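Local coordinates for protein diphthine synthase (Entamoeba histolytica, PDB 3I4T) that probably transfers methyl groups from S-adenosylmethionine to a modified histidine of elongation factor 2 during diphthamide synthesis, as diphthine synthases do, at residues 105-110 and 128-133; 28-33 and 241-246; 136-141 and 237-242. All blocks are in the same frame, centred on the assembly; numbering follows the deposited sequence.

Contact 1: 105-110 and 128-133; sequences DVYGAT and VIHNAS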
loop_
_atom_site.group_PDB
_atom_site.type_symbol
_atom_site.label_atom_id
_atom_site.label_comp_id
_atom_site.label_asym_id
_atom_site.label_seq_id
_atom_site.Cartn_x
_atom_site.Cartn_y
_atom_site.Cartn_z
ATOM N N ASP A 105 -2.105 7.188 -3.360
ATOM C CA ASP A 105 -3.290 6.761 -2.600
ATOM C C ASP A 105 -3.586 7.816 -1.527
ATOM O O ASP A 105 -2.678 8.436 -0.977
ATOM C CB ASP A 105 -3.050 5.388 -1.958
ATOM C CG ASP A 105 -4.273 4.849 -1.213
ATOM O OD1 ASP A 105 -5.381 4.858 -1.798
ATOM O OD2 ASP A 105 -4.114 4.390 -0.045
ATOM N N VAL A 106 -4.865 8.022 -1.256
ATOM C CA VAL A 106 -5.301 9.011 -0.287
ATOM C C VAL A 106 -4.651 8.789 1.085
ATOM O O VAL A 106 -4.058 9.708 1.667
ATOM C CB VAL A 106 -6.824 8.954 -0.132
ATOM C CG1 VAL A 106 -7.314 10.097 0.744
ATOM C CG2 VAL A 106 -7.482 8.978 -1.493
ATOM N N TYR A 107 -4.796 7.562 1.585
ATOM C CA TYR A 107 -4.267 7.163 2.882
ATOM C C TYR A 107 -2.801 6.809 2.750
ATOM O O TYR A 107 -2.009 7.124 3.646
ATOM C CB TYR A 107 -5.030 5.962 3.439
ATOM C CG TYR A 107 -6.492 6.214 3.664
ATOM C CD1 TYR A 107 -6.919 7.151 4.602
ATOM C CD2 TYR A 107 -7.454 5.518 2.939
ATOM C CE1 TYR A 107 -8.267 7.383 4.815
ATOM C CE2 TYR A 107 -8.806 5.743 3.141
ATOM C CZ TYR A 107 -9.208 6.676 4.081
ATOM O OH TYR A 107 -10.558 6.901 4.295
ATOM N N GLY A 108 -2.457 6.150 1.637
ATOM C CA GLY A 108 -1.073 5.804 1.300
ATOM C C GLY A 108 -0.130 6.989 1.459
ATOM O O GLY A 108 0.989 6.838 1.963
ATOM N N ALA A 109 -0.596 8.169 1.048
ATOM C CA ALA A 109 0.158 9.415 1.195
ATOM C C ALA A 109 0.161 9.924 2.639
ATOM O O ALA A 109 1.198 10.377 3.136
ATOM C CB ALA A 109 -0.391 10.478 0.254
ATOM N N THR A 110 -1.002 9.850 3.296
ATOM C CA THR A 110 -1.171 10.238 4.713
ATOM C C THR A 110 -1.034 11.747 4.981
ATOM O O THR A 110 -1.233 12.208 6.112
ATOM C CB THR A 110 -0.231 9.428 5.666
ATOM N N VAL A 128 -13.692 8.349 -0.469
ATOM C CA VAL A 128 -12.318 8.034 -0.845
ATOM C C VAL A 128 -12.312 7.025 -1.984
ATOM O O VAL A 128 -13.015 6.034 -1.924
ATOM C CB VAL A 128 -11.527 7.486 0.372
ATOM C CG1 VAL A 128 -10.086 7.130 -0.008
ATOM C CG2 VAL A 128 -11.528 8.514 1.510
ATOM N N ILE A 129 -11.545 7.303 -3.035
ATOM C CA ILE A 129 -11.302 6.333 -4.091
ATOM C C ILE A 129 -9.811 5.958 -4.061
ATOM O O ILE A 129 -8.932 6.821 -4.190
ATOM C CB ILE A 129 -11.804 6.850 -5.476
ATOM C CG1 ILE A 129 -13.345 6.947 -5.470
ATOM C CG2 ILE A 129 -11.344 5.934 -6.605
ATOM C CD1 ILE A 129 -13.954 7.892 -6.485
ATOM N N HIS A 130 -9.545 4.669 -3.850
ATOM C CA HIS A 130 -8.204 4.146 -3.597
ATOM C C HIS A 130 -7.453 3.858 -4.898
ATOM O O HIS A 130 -8.075 3.569 -5.933
ATOM C CB HIS A 130 -8.286 2.859 -2.759
ATOM C CG HIS A 130 -8.856 3.058 -1.387
ATOM N ND1 HIS A 130 -10.188 2.845 -1.095
ATOM C CD2 HIS A 130 -8.283 3.479 -0.232
ATOM C CE1 HIS A 130 -10.409 3.123 0.179
ATOM N NE2 HIS A 130 -9.273 3.517 0.724
ATOM N N ASN A 131 -6.118 3.905 -4.821
ATOM C CA ASN A 131 -5.229 3.592 -5.937
ATOM C C ASN A 131 -3.863 3.092 -5.418
ATOM O O ASN A 131 -3.694 2.881 -4.216
ATOM C CB ASN A 131 -5.055 4.838 -6.820
ATOM C CG ASN A 131 -4.783 4.502 -8.290
ATOM O OD1 ASN A 131 -4.094 3.529 -8.606
ATOM N ND2 ASN A 131 -5.305 5.329 -9.186
ATOM N N ALA A 132 -2.901 2.893 -6.320
ATOM C CA ALA A 132 -1.570 2.421 -5.943
ATOM C C ALA A 132 -0.867 3.435 -5.046
ATOM O O ALA A 132 -1.157 4.620 -5.078
ATOM C CB ALA A 132 -0.726 2.092 -7.180
ATOM N N SER A 133 0.044 2.944 -4.224
ATOM C CA SER A 133 0.763 3.761 -3.274
ATOM C C SER A 133 2.224 3.364 -3.344
ATOM O O SER A 133 2.544 2.198 -3.601
ATOM C CB SER A 133 0.217 3.502 -1.869
ATOM O OG SER A 133 1.180 3.765 -0.866
#
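D105 meets N131 where the loop leading into helix 106-109 passes the end of strand 126-129. With CG anti to the backbone N (chi1 -177°), its carboxylate lies between N131 N and the helix start, and each oxygen takes a separate bond. OD1 accepts N131 N at 3.3 Å, a nearly straight bond (164°) that arrives from above the carboxylate plane. OD2 caps the helix by accepting G108 N at 2.9 Å. It also takes a bond from N136 ND2 of the second subunit. V106 is the next apolar point: its CG2 lies 3.5 Å from V128 CG1. Y107 then reaches over to V128 and H130. Its OH is 3.4 Å from V128 CG2, and the edge of its ring, at CE2, is 3.3 Å from H130 NE2. The two rings meet rim to rim with their planes 32° apart, neither over the other's face. At G108, CA packs 3.7 Å from S133 OG, which itself caps the next helix through M135 N. D105 follows a glycine just after strand 97-102, consistent with the Gly-Asp segment that borders the S-adenosylmethionine pocket in related methylases.

Contact 2: 28-33 and 241-246; sequences LGLYDE and RVACAD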
loop_
_atom_site.group_PDB
_atom_site.type_symbol
_atom_site.label_atom_id
_atom_site.label_comp_id
_atom_site.label_asym_id
_atom_site.label_seq_id
_atom_site.Cartn_x
_atom_site.Cartn_y
_atom_site.Cartn_z
ATOM N N LEU A 28 -4.640 9.069 -7.764
ATOM C CA LEU A 28 -4.360 9.045 -9.201
ATOM C C LEU A 28 -3.415 7.927 -9.651
ATOM O O LEU A 28 -3.264 7.675 -10.851
ATOM C CB LEU A 28 -3.845 10.402 -9.673
ATOM C CG LEU A 28 -4.848 11.568 -9.601
ATOM C CD1 LEU A 28 -4.129 12.870 -9.824
ATOM C CD2 LEU A 28 -5.999 11.418 -10.582
ATOM N N GLY A 29 -2.795 7.245 -8.700
ATOM C CA GLY A 29 -1.721 6.318 -9.030
ATOM C C GLY A 29 -0.396 7.058 -9.038
ATOM O O GLY A 29 -0.299 8.163 -8.516
ATOM N N LEU A 30 0.624 6.468 -9.655
ATOM C CA LEU A 30 1.993 6.953 -9.453
ATOM C C LEU A 30 2.729 7.465 -10.694
ATOM O O LEU A 30 3.790 8.073 -10.572
ATOM C CB LEU A 30 2.834 5.866 -8.767
ATOM C CG LEU A 30 2.481 5.425 -7.341
ATOM C CD1 LEU A 30 3.260 4.166 -6.973
ATOM C CD2 LEU A 30 2.753 6.510 -6.330
ATOM N N TYR A 31 2.178 7.220 -11.881
ATOM C CA TYR A 31 2.913 7.501 -13.111
ATOM C C TYR A 31 2.275 8.580 -14.007
ATOM O O TYR A 31 2.807 9.678 -14.121
ATOM C CB TYR A 31 3.201 6.204 -13.877
ATOM C CG TYR A 31 3.728 6.408 -15.270
ATOM C CD1 TYR A 31 4.710 7.367 -15.530
ATOM C CD2 TYR A 31 3.264 5.631 -16.334
ATOM C CE1 TYR A 31 5.209 7.563 -16.821
ATOM C CE2 TYR A 31 3.761 5.816 -17.627
ATOM C CZ TYR A 31 4.736 6.789 -17.857
ATOM O OH TYR A 31 5.250 7.005 -19.116
ATOM N N ASP A 32 1.151 8.268 -14.647
ATOM C CA ASP A 32 0.529 9.213 -15.552
ATOM C C ASP A 32 -0.987 9.172 -15.443
ATOM O O ASP A 32 -1.533 8.479 -14.584
ATOM C CB ASP A 32 0.998 8.958 -16.996
ATOM C CG ASP A 32 0.480 7.655 -17.567
ATOM O OD1 ASP A 32 -0.379 6.998 -16.918
ATOM O OD2 ASP A 32 0.934 7.287 -18.680
ATOM N N GLU A 33 -1.654 9.910 -16.333
ATOM C CA GLU A 33 -3.118 10.029 -16.365
ATOM C C GLU A 33 -3.849 8.691 -16.529
ATOM O O GLU A 33 -5.031 8.582 -16.205
ATOM C CB GLU A 33 -3.551 11.022 -17.466
ATOM C CG GLU A 33 -3.538 10.481 -18.907
ATOM C CD GLU A 33 -2.158 10.456 -19.559
ATOM O OE1 GLU A 33 -1.149 10.853 -18.925
ATOM O OE2 GLU A 33 -2.083 10.030 -20.735
ATOM N N ARG A 241 11.381 7.020 -9.388
ATOM C CA ARG A 241 10.215 6.920 -10.268
ATOM C C ARG A 241 9.527 5.543 -10.197
ATOM O O ARG A 241 9.252 4.908 -11.217
ATOM C CB ARG A 241 10.586 7.325 -11.703
ATOM C CG ARG A 241 11.188 8.724 -11.773
ATOM C CD ARG A 241 11.810 9.063 -13.118
ATOM N NE ARG A 241 12.918 8.178 -13.480
ATOM C CZ ARG A 241 14.159 8.266 -13.012
ATOM N NH1 ARG A 241 14.495 9.189 -12.119
ATOM N NH2 ARG A 241 15.072 7.405 -13.431
ATOM N N VAL A 242 9.239 5.097 -8.979
ATOM C CA VAL A 242 8.582 3.812 -8.765
ATOM C C VAL A 242 7.254 3.752 -9.522
ATOM O O VAL A 242 6.471 4.703 -9.507
ATOM C CB VAL A 242 8.409 3.507 -7.250
ATOM C CG1 VAL A 242 7.662 2.217 -7.019
ATOM C CG2 VAL A 242 9.777 3.430 -6.573
ATOM N N ALA A 243 7.042 2.645 -10.226
ATOM C CA ALA A 243 5.805 2.405 -10.967
ATOM C C ALA A 243 5.660 3.279 -12.221
ATOM O O ALA A 243 4.606 3.275 -12.863
ATOM C CB ALA A 243 4.579 2.558 -10.040
ATOM N N CYS A 244 6.716 4.013 -12.568
ATOM C CA CYS A 244 6.771 4.750 -13.839
ATOM C C CYS A 244 7.509 3.933 -14.901
ATOM O O CYS A 244 8.233 2.993 -14.579
ATOM C CB CYS A 244 7.445 6.114 -13.642
ATOM S SG CYS A 244 6.689 7.146 -12.329
ATOM N N ALA A 245 7.342 4.295 -16.167
ATOM C CA ALA A 245 8.060 3.630 -17.258
ATOM C C ALA A 245 9.600 3.712 -17.153
ATOM O O ALA A 245 10.304 2.737 -17.454
ATOM C CB ALA A 245 7.576 4.150 -18.604
ATOM N N ASP A 246 10.125 4.859 -16.726
ATOM C CA ASP A 246 11.582 5.010 -16.571
ATOM C C ASP A 246 12.031 4.805 -15.126
ATOM O O ASP A 246 13.001 5.404 -14.664
ATOM C CB ASP A 246 12.077 6.348 -17.136
ATOM C CG ASP A 246 11.457 7.555 -16.434
ATOM O OD1 ASP A 246 10.550 7.384 -15.585
ATOM O OD2 ASP A 246 11.891 8.691 -16.743
#
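L30 and Y31 lie in the glycine-containing loop after the first strand of the parallel sheet, consistent with the glycine-rich loop of tetrapyrrole methylases. They meet the turn between antiparallel strands 235-240 and 248-253. The contact thus joins the parallel-sheet half of the chain to the mixed-sheet half. In relatives the methyl donor binds in the cleft between such halves.

The turn is type II, running from R241 to C244 and closed by C244 N to R241 O at 3.0 Å. A243 takes the positive phi of its third position, and its CB touches L30 CD1 at 3.7 Å. L30 CB also lies against V242 O at 3.9 Å. The backbone O of L30 is 3.5 Å from C244 SG.

Y31 runs alongside the turn. With CG anti to the backbone N (chi1 169°), its ring passes C244 and reaches A245. Y31 CB is 3.4 Å from A243 O, and Y31 CD1 is 3.6 Å from C244 CB. A245 N sits over the centre of one ring face, while D32 CB covers the opposite face. C244 SG makes an oblique sulfur-aromatic contact, 64° off the ring normal. Y31 and A245 also touch a crystal neighbour.

R241 points elsewhere. Its NE and NH2 both grip D246 O, the NE bond being 3.0 Å long, and NE adds a salt bridge to D246 OD1. NH1 bonds to F262 O and A264 O.

The polar bonds of R241 thus tie the turn to D246, F262 and A264, and not to L30 or Y31. The direct contact between the segments is apolar and van der Waals in kind. Q60, which touches both Y31 and C244, adds a further link.

Contact 3: 136-141 and 237-242; sequences NAIGCS and VGMARV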
loop_
_atom_site.group_PDB
_atom_site.type_symbol
_atom_site.label_atom_id
_atom_site.label_comp_id
_atom_site.label_asym_id
_atom_site.label_seq_id
_atom_site.Cartn_x
_atom_site.Cartn_y
_atom_site.Cartn_z
ATOM N N ASN A 136 3.087 0.164 -1.251
ATOM C CA ASN A 136 3.024 -1.174 -1.824
ATOM C C ASN A 136 3.965 -1.329 -3.028
ATOM O O ASN A 136 4.655 -2.351 -3.169
ATOM C CB ASN A 136 1.577 -1.645 -2.119
ATOM C CG ASN A 136 0.686 -0.556 -2.723
ATOM O OD1 ASN A 136 0.326 0.404 -2.046
ATOM N ND2 ASN A 136 0.306 -0.716 -3.996
ATOM N N ALA A 137 4.031 -0.289 -3.859
ATOM C CA ALA A 137 4.786 -0.337 -5.117
ATOM C C ALA A 137 6.268 -0.708 -4.989
ATOM O O ALA A 137 6.839 -1.302 -5.906
ATOM C CB ALA A 137 4.641 0.973 -5.856
ATOM N N ILE A 138 6.887 -0.334 -3.864
ATOM C CA ILE A 138 8.299 -0.632 -3.577
ATOM C C ILE A 138 8.561 -2.147 -3.473
ATOM O O ILE A 138 9.707 -2.593 -3.341
ATOM C CB ILE A 138 8.801 0.072 -2.262
ATOM C CG1 ILE A 138 7.836 -0.214 -1.116
ATOM C CG2 ILE A 138 8.990 1.566 -2.484
ATOM C CD1 ILE A 138 8.456 -0.172 0.241
ATOM N N GLY A 139 7.482 -2.922 -3.521
ATOM C CA GLY A 139 7.566 -4.366 -3.639
ATOM C C GLY A 139 8.332 -4.825 -4.859
ATOM O O GLY A 139 8.801 -5.957 -4.903
ATOM N N CYS A 140 8.490 -3.952 -5.846
ATOM C CA CYS A 140 9.210 -4.327 -7.064
ATOM C C CYS A 140 10.696 -4.514 -6.827
ATOM O O CYS A 140 11.408 -5.016 -7.700
ATOM C CB CYS A 140 8.959 -3.330 -8.200
ATOM S SG CYS A 140 9.442 -1.661 -7.834
ATOM N N SER A 141 11.153 -4.128 -5.640
ATOM C CA SER A 141 12.548 -4.305 -5.241
ATOM C C SER A 141 12.903 -5.780 -5.027
ATOM O O SER A 141 14.059 -6.178 -5.164
ATOM C CB SER A 141 12.812 -3.542 -3.949
ATOM O OG SER A 141 11.956 -4.018 -2.921
ATOM N N VAL A 237 18.810 0.074 -1.168
ATOM C CA VAL A 237 18.103 0.070 -2.426
ATOM C C VAL A 237 17.660 1.495 -2.712
ATOM O O VAL A 237 16.808 2.039 -2.003
ATOM C CB VAL A 237 16.867 -0.864 -2.374
ATOM C CG1 VAL A 237 16.274 -1.072 -3.768
ATOM C CG2 VAL A 237 17.226 -2.209 -1.731
ATOM N N GLY A 238 18.262 2.098 -3.736
ATOM C CA GLY A 238 17.853 3.400 -4.207
ATOM C C GLY A 238 16.769 3.175 -5.231
ATOM O O GLY A 238 16.900 2.305 -6.102
ATOM N N MET A 239 15.685 3.934 -5.124
ATOM C CA MET A 239 14.586 3.788 -6.058
ATOM C C MET A 239 14.111 5.130 -6.556
ATOM O O MET A 239 13.829 6.031 -5.769
ATOM C CB MET A 239 13.433 3.021 -5.414
ATOM C CG MET A 239 13.843 1.635 -4.918
ATOM S SD MET A 239 12.443 0.740 -4.274
ATOM C CE MET A 239 11.711 0.092 -5.772
ATOM N N ALA A 240 14.030 5.254 -7.874
ATOM C CA ALA A 240 13.568 6.478 -8.504
ATOM C C ALA A 240 12.400 6.168 -9.428
ATOM O O ALA A 240 12.431 5.188 -10.163
ATOM C CB ALA A 240 14.707 7.129 -9.280
ATOM N N ARG A 241 11.381 7.020 -9.388
ATOM C CA ARG A 241 10.215 6.920 -10.268
ATOM C C ARG A 241 9.527 5.543 -10.197
ATOM O O ARG A 241 9.252 4.908 -11.217
ATOM C CB ARG A 241 10.586 7.325 -11.703
ATOM C CG ARG A 241 11.188 8.724 -11.773
ATOM C CD ARG A 241 11.810 9.063 -13.118
ATOM N NE ARG A 241 12.918 8.178 -13.480
ATOM C CZ ARG A 241 14.159 8.266 -13.012
ATOM N NH1 ARG A 241 14.495 9.189 -12.119
ATOM N NH2 ARG A 241 15.072 7.405 -13.431
ATOM N N VAL A 242 9.239 5.097 -8.979
ATOM C CA VAL A 242 8.582 3.812 -8.765
ATOM C C VAL A 242 7.254 3.752 -9.522
ATOM O O VAL A 242 6.471 4.703 -9.507
ATOM C CB VAL A 242 8.409 3.507 -7.250
ATOM C CG1 VAL A 242 7.662 2.217 -7.019
ATOM C CG2 VAL A 242 9.777 3.430 -6.573
#
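M239 is the main bump where helix 134-137 and the 3-10 turn after it pack on strand 235-240 of the mixed sheet. The last part of a helix and the 3-10 segment that extends it thus lie on a sheet strand. The M239 chain bends at its end (chi3 82°), which turns CE into the hollow between I138, C140 and S141. CE lies 3.5 Å from C140 SG, and M239 SD is 4.0 Å from I138 CG2. The I138 and M239 side chains cross at about a right angle. L270 and I249 of the neighbouring strands also touch the M239 side chain. V242, just past the strand, supplies a second bump. Its CG1 fits against A137 CB at 3.5 Å and lies 4.3 Å from C140 SG, so C140 is bordered by both bumps. At the far end S141 CB meets V237 CG1 more loosely, at 4.3 Å. Beyond the contact, C140 also packs on Y107 of the second subunit. The hollow is lined by the 3-10 turn, where I138 O accepts two bonds from S141: one from the backbone N and one from the hydroxyl, with OG 2.7 Å from that oxygen.

How the contacts relate
Contacts 2 and 3 lie closest, with centres about 11 Å apart. They share R241 and V242, and L30 CD1 touches A137 CB at 3.7 Å, so helix 134-137 bridges them. Contact 1 is about 14 Å from contact 2 between centres and packs on it through N131, whose ND2 is 3.2 Å from G29 N. Contact 1 leads into contact 3 along the chain, their centres about 17 Å apart. The two meet again across the dimer interface. There H130 of the other subunit packs on A137 and A243, which ties contacts 2 and 3 to contact 1. The 28-33 loop and the D105 end of segment 105-110 probably flank the S-adenosylmethionine cleft, as in relatives.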